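Local coordinates for protein D-isomer specific 2-hydroxyacid dehydrogenase NAD-binding (Xanthobacter autotrophicus, PDB 4XA8) that binds NADPH and probably works as an NAD(P)-dependent oxidoreductase of the D-isomer-specific 2-hydroxyacid dehydrogenase family, at residues V202-P207 / N232-P237; V239-L244 / V260-P265. All blocks are in the same frame, centred on the assembly; numbering follows the deposited sequence.

Contact 1. Residues V202-P207 / N232-P237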
ATOM      1  N   VAL A 202     -11.983   4.819  -7.376  1.00 23.00           N
ATOM      2  CA  VAL A 202     -11.689   6.017  -8.167  1.00 21.53           C
ATOM      3  C   VAL A 202     -10.613   6.845  -7.453  1.00 21.59           C
ATOM      4  O   VAL A 202     -10.596   6.933  -6.218  1.00 22.33           O
ATOM      5  CB  VAL A 202     -12.976   6.847  -8.502  1.00 22.49           C
ATOM      6  CG1 VAL A 202     -13.575   7.417  -7.249  1.00 23.47           C
ATOM      7  CG2 VAL A 202     -12.695   7.996  -9.456  1.00 24.41           C
ATOM      8  N   VAL A 203      -9.654   7.371  -8.234  1.00 20.94           N
ATOM      9  CA  VAL A 203      -8.532   8.220  -7.672  1.00 21.22           C
ATOM     10  C   VAL A 203      -8.645   9.616  -8.235  1.00 20.84           C
ATOM     11  O   VAL A 203      -8.473   9.843  -9.450  1.00 22.39           O
ATOM     12  CB  VAL A 203      -7.122   7.659  -7.936  1.00 21.22           C
ATOM     13  CG1 VAL A 203      -6.098   8.413  -7.123  1.00 21.32           C
ATOM     14  CG2 VAL A 203      -7.039   6.174  -7.641  1.00 21.29           C
ATOM     15  N   VAL A 204      -8.942  10.578  -7.381  1.00 22.04           N
ATOM     16  CA  VAL A 204      -8.989  11.985  -7.831  1.00 22.60           C
ATOM     17  C   VAL A 204      -7.571  12.596  -7.869  1.00 23.16           C
ATOM     18  O   VAL A 204      -6.905  12.741  -6.819  1.00 24.49           O
ATOM     19  CB  VAL A 204      -9.819  12.860  -6.894  1.00 23.88           C
ATOM     20  CG1 VAL A 204      -9.931  14.282  -7.474  1.00 26.04           C
ATOM     21  CG2 VAL A 204     -11.211  12.277  -6.700  1.00 25.13           C
ATOM     22  N   MET A 205      -7.108  12.945  -9.062  1.00 23.20           N
ATOM     23  CA  MET A 205      -5.798  13.525  -9.290  1.00 25.63           C
ATOM     24  C   MET A 205      -5.891  14.727 -10.265  1.00 29.80           C
ATOM     25  O   MET A 205      -4.996  14.940 -11.099  1.00 30.52           O
ATOM     26  CB  MET A 205      -4.815  12.500  -9.865  1.00 25.40           C
ATOM     27  CG  MET A 205      -4.751  11.248  -9.038  1.00 25.20           C
ATOM     28  SD  MET A 205      -3.413  10.154  -9.582  1.00 25.72           S
ATOM     29  CE  MET A 205      -2.015  11.117  -9.071  1.00 25.80           C
ATOM     30  N   LEU A 206      -6.973  15.502 -10.163  1.00 29.32           N
ATOM     31  CA  LEU A 206      -7.163  16.639 -11.079  1.00 33.61           C
ATOM     32  C   LEU A 206      -6.471  17.867 -10.542  1.00 36.06           C
ATOM     33  O   LEU A 206      -6.621  18.181  -9.391  1.00 37.28           O
ATOM     34  CB  LEU A 206      -8.637  16.960 -11.191  1.00 34.79           C
ATOM     35  CG  LEU A 206      -9.421  16.067 -12.103  1.00 35.55           C
ATOM     36  CD1 LEU A 206     -10.880  16.216 -11.741  1.00 38.57           C
ATOM     37  CD2 LEU A 206      -9.144  16.452 -13.554  1.00 39.06           C
ATOM     38  N   PRO A 207      -5.712  18.580 -11.365  1.00 43.58           N
ATOM     39  CA  PRO A 207      -5.326  19.916 -10.857  1.00 49.35           C
ATOM     40  C   PRO A 207      -6.554  20.795 -10.603  1.00 50.78           C
ATOM     41  O   PRO A 207      -7.546  20.643 -11.338  1.00 48.38           O
ATOM     42  CB  PRO A 207      -4.476  20.504 -11.987  1.00 49.57           C
ATOM     43  CG  PRO A 207      -4.868  19.752 -13.207  1.00 47.55           C
ATOM     44  CD  PRO A 207      -5.392  18.402 -12.791  1.00 45.00           C
ATOM     45  N   ASN A 232      -8.813  10.534  -2.609  1.00 21.17           N
ATOM     46  CA  ASN A 232      -8.566  11.963  -3.023  1.00 22.40           C
ATOM     47  C   ASN A 232      -7.176  12.394  -2.654  1.00 22.57           C
ATOM     48  O   ASN A 232      -6.850  12.448  -1.461  1.00 22.87           O
ATOM     49  CB  ASN A 232      -9.536  12.916  -2.396  1.00 23.98           C
ATOM     50  CG  ASN A 232      -9.497  14.283  -3.058  1.00 25.95           C
ATOM     51  OD1 ASN A 232      -8.855  14.459  -4.096  1.00 25.60           O
ATOM     52  ND2 ASN A 232     -10.159  15.250  -2.446  1.00 28.57           N
ATOM     53  N   VAL A 233      -6.338  12.642  -3.675  1.00 21.44           N
ATOM     54  CA  VAL A 233      -4.977  13.133  -3.472  1.00 24.04           C
ATOM     55  C   VAL A 233      -4.765  14.455  -4.243  1.00 26.76           C
ATOM     56  O   VAL A 233      -3.638  14.907  -4.358  1.00 31.95           O
ATOM     57  CB  VAL A 233      -3.891  12.107  -3.867  1.00 24.25           C
ATOM     58  CG1 VAL A 233      -3.944  10.875  -2.914  1.00 23.64           C
ATOM     59  CG2 VAL A 233      -4.069  11.634  -5.301  1.00 23.74           C
ATOM     60  N   ALA A 234      -5.814  15.090  -4.732  1.00 29.10           N
ATOM     61  CA  ALA A 234      -5.648  16.305  -5.548  1.00 32.40           C
ATOM     62  C   ALA A 234      -5.703  17.508  -4.628  1.00 35.94           C
ATOM     63  O   ALA A 234      -4.698  17.981  -4.166  1.00 40.74           O
ATOM     64  CB  ALA A 234      -6.732  16.412  -6.590  1.00 34.43           C
ATOM     65  N   ARG A 235      -6.899  17.970  -4.367  1.00 38.80           N
ATOM     66  CA  ARG A 235      -7.152  19.194  -3.616  1.00 46.45           C
ATOM     67  C   ARG A 235      -8.574  18.986  -3.079  1.00 48.08           C
ATOM     68  O   ARG A 235      -9.454  18.403  -3.774  1.00 49.15           O
ATOM     69  CB  ARG A 235      -7.070  20.473  -4.487  1.00 47.31           C
ATOM     70  CG  ARG A 235      -5.695  20.858  -5.009  1.00 46.71           C
ATOM     71  CD  ARG A 235      -4.693  21.088  -3.883  1.00 48.70           C
ATOM     72  N   GLY A 236      -8.777  19.405  -1.831  1.00 48.53           N
ATOM     73  CA  GLY A 236     -10.059  19.233  -1.156  1.00 50.33           C
ATOM     74  C   GLY A 236     -11.250  19.652  -2.006  1.00 52.11           C
ATOM     75  O   GLY A 236     -12.196  18.864  -2.129  1.00 49.98           O
ATOM     76  N   PRO A 237     -11.177  20.859  -2.641  1.00 51.72           N
ATOM     77  CA  PRO A 237     -12.316  21.470  -3.330  1.00 50.44           C
ATOM     78  C   PRO A 237     -12.573  21.044  -4.797  1.00 46.27           C
ATOM     79  O   PRO A 237     -13.549  21.532  -5.379  1.00 44.86           O
ATOM     80  CB  PRO A 237     -11.987  22.968  -3.260  1.00 54.93           C
ATOM     81  CG  PRO A 237     -10.528  22.999  -3.418  1.00 57.87           C
ATOM     82  CD  PRO A 237     -10.001  21.757  -2.705  1.00 56.33           C
TER
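Strand 201-204 and strand 228-232 run parallel and part company here: Val204 and Asn232 form a parallel bridge with their CA atoms 4.8 Å apart, and beyond it both segments leave the sheet as loops. The carbonyl of Val204 takes the amide of Val233, Val233 N to Val204 O 3.2 Å, with the donor in the carbonyl plane and an N-H...O angle of 160°. On the sheet face shared by Val204 and Asn232 the two side chains meet at a slant. Asn232 has CG anti to its backbone N (chi1 -167°), which sets OD1 against Val204 CB at 3.4 Å. That same OD1 accepts from Ala234 N at 3.2 Å, the hydrogen arriving from above the amide plane; this is an Asx turn, and a weak bond from ND2 to Arg235 O ties the amide's other end to the loop. The turn brings Ala234 CB against segment 202-207, 3.3 Å from Leu206 O and 3.9 Å from Val204 CG1. Met205 and Val233 run alongside each other in the same direction, Met205 CG touching Val233 CG2 at 3.8 Å, and Met107 of helix 103-119 packs on both. The loops at the C-terminal edge of the parallel sheet form the cofactor side of a Rossmann-type NAD(P)-binding domain, and Val233 and Ala234 belong to its NADPH site, although this chain carries no cofactor.

Contact 2. Residues V239-L244 / V260-P265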
ATOM      1  N   VAL A 239     -13.383  18.243  -4.992  1.00 34.96           N
ATOM      2  CA  VAL A 239     -14.435  17.434  -4.456  1.00 35.94           C
ATOM      3  C   VAL A 239     -15.302  18.292  -3.562  1.00 36.94           C
ATOM      4  O   VAL A 239     -14.787  19.084  -2.769  1.00 37.51           O
ATOM      5  CB  VAL A 239     -13.844  16.233  -3.696  1.00 34.27           C
ATOM      6  CG1 VAL A 239     -14.940  15.417  -3.053  1.00 35.23           C
ATOM      7  CG2 VAL A 239     -13.068  15.351  -4.662  1.00 35.12           C
ATOM      8  N   ASP A 240     -16.620  18.165  -3.716  1.00 36.85           N
ATOM      9  CA  ASP A 240     -17.559  18.787  -2.781  1.00 39.35           C
ATOM     10  C   ASP A 240     -17.587  17.975  -1.493  1.00 37.37           C
ATOM     11  O   ASP A 240     -18.093  16.868  -1.480  1.00 36.38           O
ATOM     12  CB  ASP A 240     -18.965  18.829  -3.402  1.00 42.21           C
ATOM     13  CG  ASP A 240     -19.933  19.659  -2.607  1.00 47.28           C
ATOM     14  OD1 ASP A 240     -20.422  19.198  -1.562  1.00 50.98           O
ATOM     15  OD2 ASP A 240     -20.230  20.779  -3.039  1.00 52.38           O
ATOM     16  N   GLU A 241     -17.022  18.503  -0.419  1.00 39.68           N
ATOM     17  CA  GLU A 241     -16.815  17.713   0.788  1.00 39.85           C
ATOM     18  C   GLU A 241     -18.155  17.332   1.420  1.00 40.33           C
ATOM     19  O   GLU A 241     -18.323  16.203   1.865  1.00 38.50           O
ATOM     20  CB  GLU A 241     -15.933  18.468   1.788  1.00 44.32           C
ATOM     21  CG  GLU A 241     -15.398  17.629   2.950  1.00 44.43           C
ATOM     22  CD  GLU A 241     -14.103  18.191   3.564  1.00 47.65           C
ATOM     23  OE1 GLU A 241     -14.120  18.617   4.752  1.00 47.01           O
ATOM     24  OE2 GLU A 241     -13.060  18.172   2.862  1.00 43.32           O
ATOM     25  N   ALA A 242     -19.121  18.252   1.393  1.00 41.75           N
ATOM     26  CA  ALA A 242     -20.435  17.998   1.947  1.00 42.96           C
ATOM     27  C   ALA A 242     -21.059  16.807   1.231  1.00 41.05           C
ATOM     28  O   ALA A 242     -21.553  15.873   1.868  1.00 41.21           O
ATOM     29  CB  ALA A 242     -21.317  19.229   1.838  1.00 46.13           C
ATOM     30  N   ALA A 243     -20.990  16.811  -0.087  1.00 38.98           N
ATOM     31  CA  ALA A 243     -21.587  15.731  -0.882  1.00 38.22           C
ATOM     32  C   ALA A 243     -20.878  14.388  -0.658  1.00 35.49           C
ATOM     33  O   ALA A 243     -21.511  13.340  -0.647  1.00 34.20           O
ATOM     34  CB  ALA A 243     -21.575  16.088  -2.370  1.00 37.30           C
ATOM     35  N   LEU A 244     -19.562  14.435  -0.518  1.00 36.42           N
ATOM     36  CA  LEU A 244     -18.770  13.244  -0.185  1.00 34.13           C
ATOM     37  C   LEU A 244     -19.207  12.624   1.156  1.00 33.20           C
ATOM     38  O   LEU A 244     -19.432  11.423   1.272  1.00 32.43           O
ATOM     39  CB  LEU A 244     -17.261  13.583  -0.177  1.00 33.68           C
ATOM     40  CG  LEU A 244     -16.343  12.411   0.233  1.00 35.11           C
ATOM     41  CD1 LEU A 244     -16.408  11.257  -0.741  1.00 36.11           C
ATOM     42  CD2 LEU A 244     -14.884  12.859   0.375  1.00 35.64           C
ATOM     43  N   VAL A 260      -6.386  15.197   1.408  1.00 27.37           N
ATOM     44  CA  VAL A 260      -6.552  16.611   1.193  1.00 29.23           C
ATOM     45  C   VAL A 260      -8.022  16.993   1.522  1.00 29.86           C
ATOM     46  O   VAL A 260      -8.928  16.153   1.395  1.00 28.91           O
ATOM     47  CB  VAL A 260      -6.279  17.006  -0.261  1.00 29.93           C
ATOM     48  CG1 VAL A 260      -4.846  16.705  -0.696  1.00 32.24           C
ATOM     49  CG2 VAL A 260      -7.254  16.261  -1.201  1.00 30.45           C
ATOM     50  N   PHE A 261      -8.248  18.221   2.011  1.00 29.82           N
ATOM     51  CA  PHE A 261      -9.553  18.564   2.573  1.00 31.36           C
ATOM     52  C   PHE A 261      -9.864  19.994   2.247  1.00 34.90           C
ATOM     53  O   PHE A 261      -8.971  20.750   1.927  1.00 36.01           O
ATOM     54  CB  PHE A 261      -9.573  18.335   4.087  1.00 31.99           C
ATOM     55  CG  PHE A 261      -9.169  16.934   4.456  1.00 29.94           C
ATOM     56  CD1 PHE A 261      -7.847  16.613   4.599  1.00 29.68           C
ATOM     57  CD2 PHE A 261     -10.099  15.934   4.511  1.00 30.62           C
ATOM     58  CE1 PHE A 261      -7.460  15.312   4.882  1.00 29.51           C
ATOM     59  CE2 PHE A 261      -9.736  14.641   4.789  1.00 29.79           C
ATOM     60  CZ  PHE A 261      -8.397  14.339   4.973  1.00 28.77           C
ATOM     61  N   GLU A 262     -11.123  20.371   2.377  1.00 37.76           N
ATOM     62  CA  GLU A 262     -11.476  21.755   2.152  1.00 42.38           C
ATOM     63  C   GLU A 262     -10.755  22.703   3.098  1.00 41.86           C
ATOM     64  O   GLU A 262     -10.231  23.706   2.614  1.00 41.31           O
ATOM     65  CB  GLU A 262     -12.980  21.985   2.188  1.00 46.95           C
ATOM     66  CG  GLU A 262     -13.551  21.834   0.796  1.00 52.09           C
ATOM     67  CD  GLU A 262     -15.056  21.806   0.787  1.00 57.36           C
ATOM     68  OE1 GLU A 262     -15.650  22.370   1.773  1.00 55.20           O
ATOM     69  OE2 GLU A 262     -15.609  21.236  -0.212  1.00 51.23           O
ATOM     70  N   VAL A 263     -10.690  22.380   4.398  1.00 36.78           N
ATOM     71  CA  VAL A 263      -9.930  23.182   5.371  1.00 37.79           C
ATOM     72  C   VAL A 263      -8.868  22.282   6.016  1.00 35.17           C
ATOM     73  O   VAL A 263      -9.194  21.163   6.406  1.00 34.56           O
ATOM     74  CB  VAL A 263     -10.854  23.760   6.458  1.00 39.42           C
ATOM     75  CG1 VAL A 263     -10.051  24.561   7.504  1.00 41.38           C
ATOM     76  CG2 VAL A 263     -11.917  24.659   5.813  1.00 42.94           C
ATOM     77  N   GLU A 264      -7.623  22.754   6.065  1.00 35.33           N
ATOM     78  CA  GLU A 264      -6.470  21.980   6.574  1.00 34.88           C
ATOM     79  C   GLU A 264      -5.595  22.789   7.528  1.00 35.00           C
ATOM     80  O   GLU A 264      -5.278  23.962   7.246  1.00 37.31           O
ATOM     81  CB  GLU A 264      -5.601  21.545   5.397  1.00 37.31           C
ATOM     82  CG  GLU A 264      -6.295  20.623   4.402  1.00 38.75           C
ATOM     83  CD  GLU A 264      -5.418  20.301   3.202  1.00 42.84           C
ATOM     84  OE1 GLU A 264      -4.313  20.874   3.128  1.00 49.74           O
ATOM     85  OE2 GLU A 264      -5.825  19.511   2.308  1.00 41.76           O
ATOM     86  N   PRO A 265      -5.157  22.225   8.646  1.00 32.99           N
ATOM     87  CA  PRO A 265      -5.502  20.891   9.114  1.00 31.27           C
ATOM     88  C   PRO A 265      -7.025  20.698   9.240  1.00 31.34           C
ATOM     89  O   PRO A 265      -7.762  21.643   9.559  1.00 32.95           O
ATOM     90  CB  PRO A 265      -4.843  20.816  10.464  1.00 31.75           C
ATOM     91  CG  PRO A 265      -3.840  21.928  10.528  1.00 33.47           C
ATOM     92  CD  PRO A 265      -4.218  22.939   9.523  1.00 34.07           C
TER
HETATM   93  O   HOH W   1     -12.320  20.316   5.717  1.00 29.15           O
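Val260 follows strand 253-258, its side chain packed on Asn232 of the neighbouring strand. Phe261 N donates to Glu264 OE2 at 2.8 Å within the loop, while the Phe261 ring presents its edge to Glu241 OE2, which also lies 3.5 Å from Phe261 CA. Glu262 makes the main link. Glu262 N gives a nearly straight bond to Glu241 OE2 (3.0 Å, 169°), and Glu262 OE2 accepts from Glu241 N at 3.1 Å, so each glutamate grips the other's backbone N-H. The two extended side chains pass antiparallel, each reaching back towards the other's backbone, with their carboxylate planes nearly parallel, 15° apart; both acceptors are met from above their planes. Next, Val263 N donates to a water at 2.9 Å, and this water donates to Glu241 OE1 at 2.7 Å, so both carboxylate oxygens of Glu241 serve the loop. An alanine in place of Glu241 would probably loosen this loop, since the acceptor for Glu262 N and the water's carboxylate partner would be gone. Glu264 and Pro265, joined by a cis peptide, run on to pack against Trp134 of the second subunit. On the helix side, Asp240 is the N-cap of helix 241-250, Asp240 OD1 taking Ala243 N at 2.9 Å, and Glu262 from the loop after strand 253-258 binds another N-H of the helix's first turn, that of Glu241.

How the contacts relate
Contact 1 is buried at the C-terminal edge of the sheet, beside the NADPH site, whereas contact 2 lies nearer the surface and is only partly buried. They follow one another along the chain, their centres about 10 Å apart, and meet where Val260 CG2 packs on Asn232 ND2 at 3.3 Å. Contact 1 sits at two strand ends, those of 201-204 and 228-232; contact 2 has one segment in the loop after strand 253-258 of the same parallel sheet and the other at the start of helix 241-250. Their chemistry follows their place. The inner contact relies on apolar packing and one backbone bond; the outer one on carboxylates, backbone amides and a bridging water.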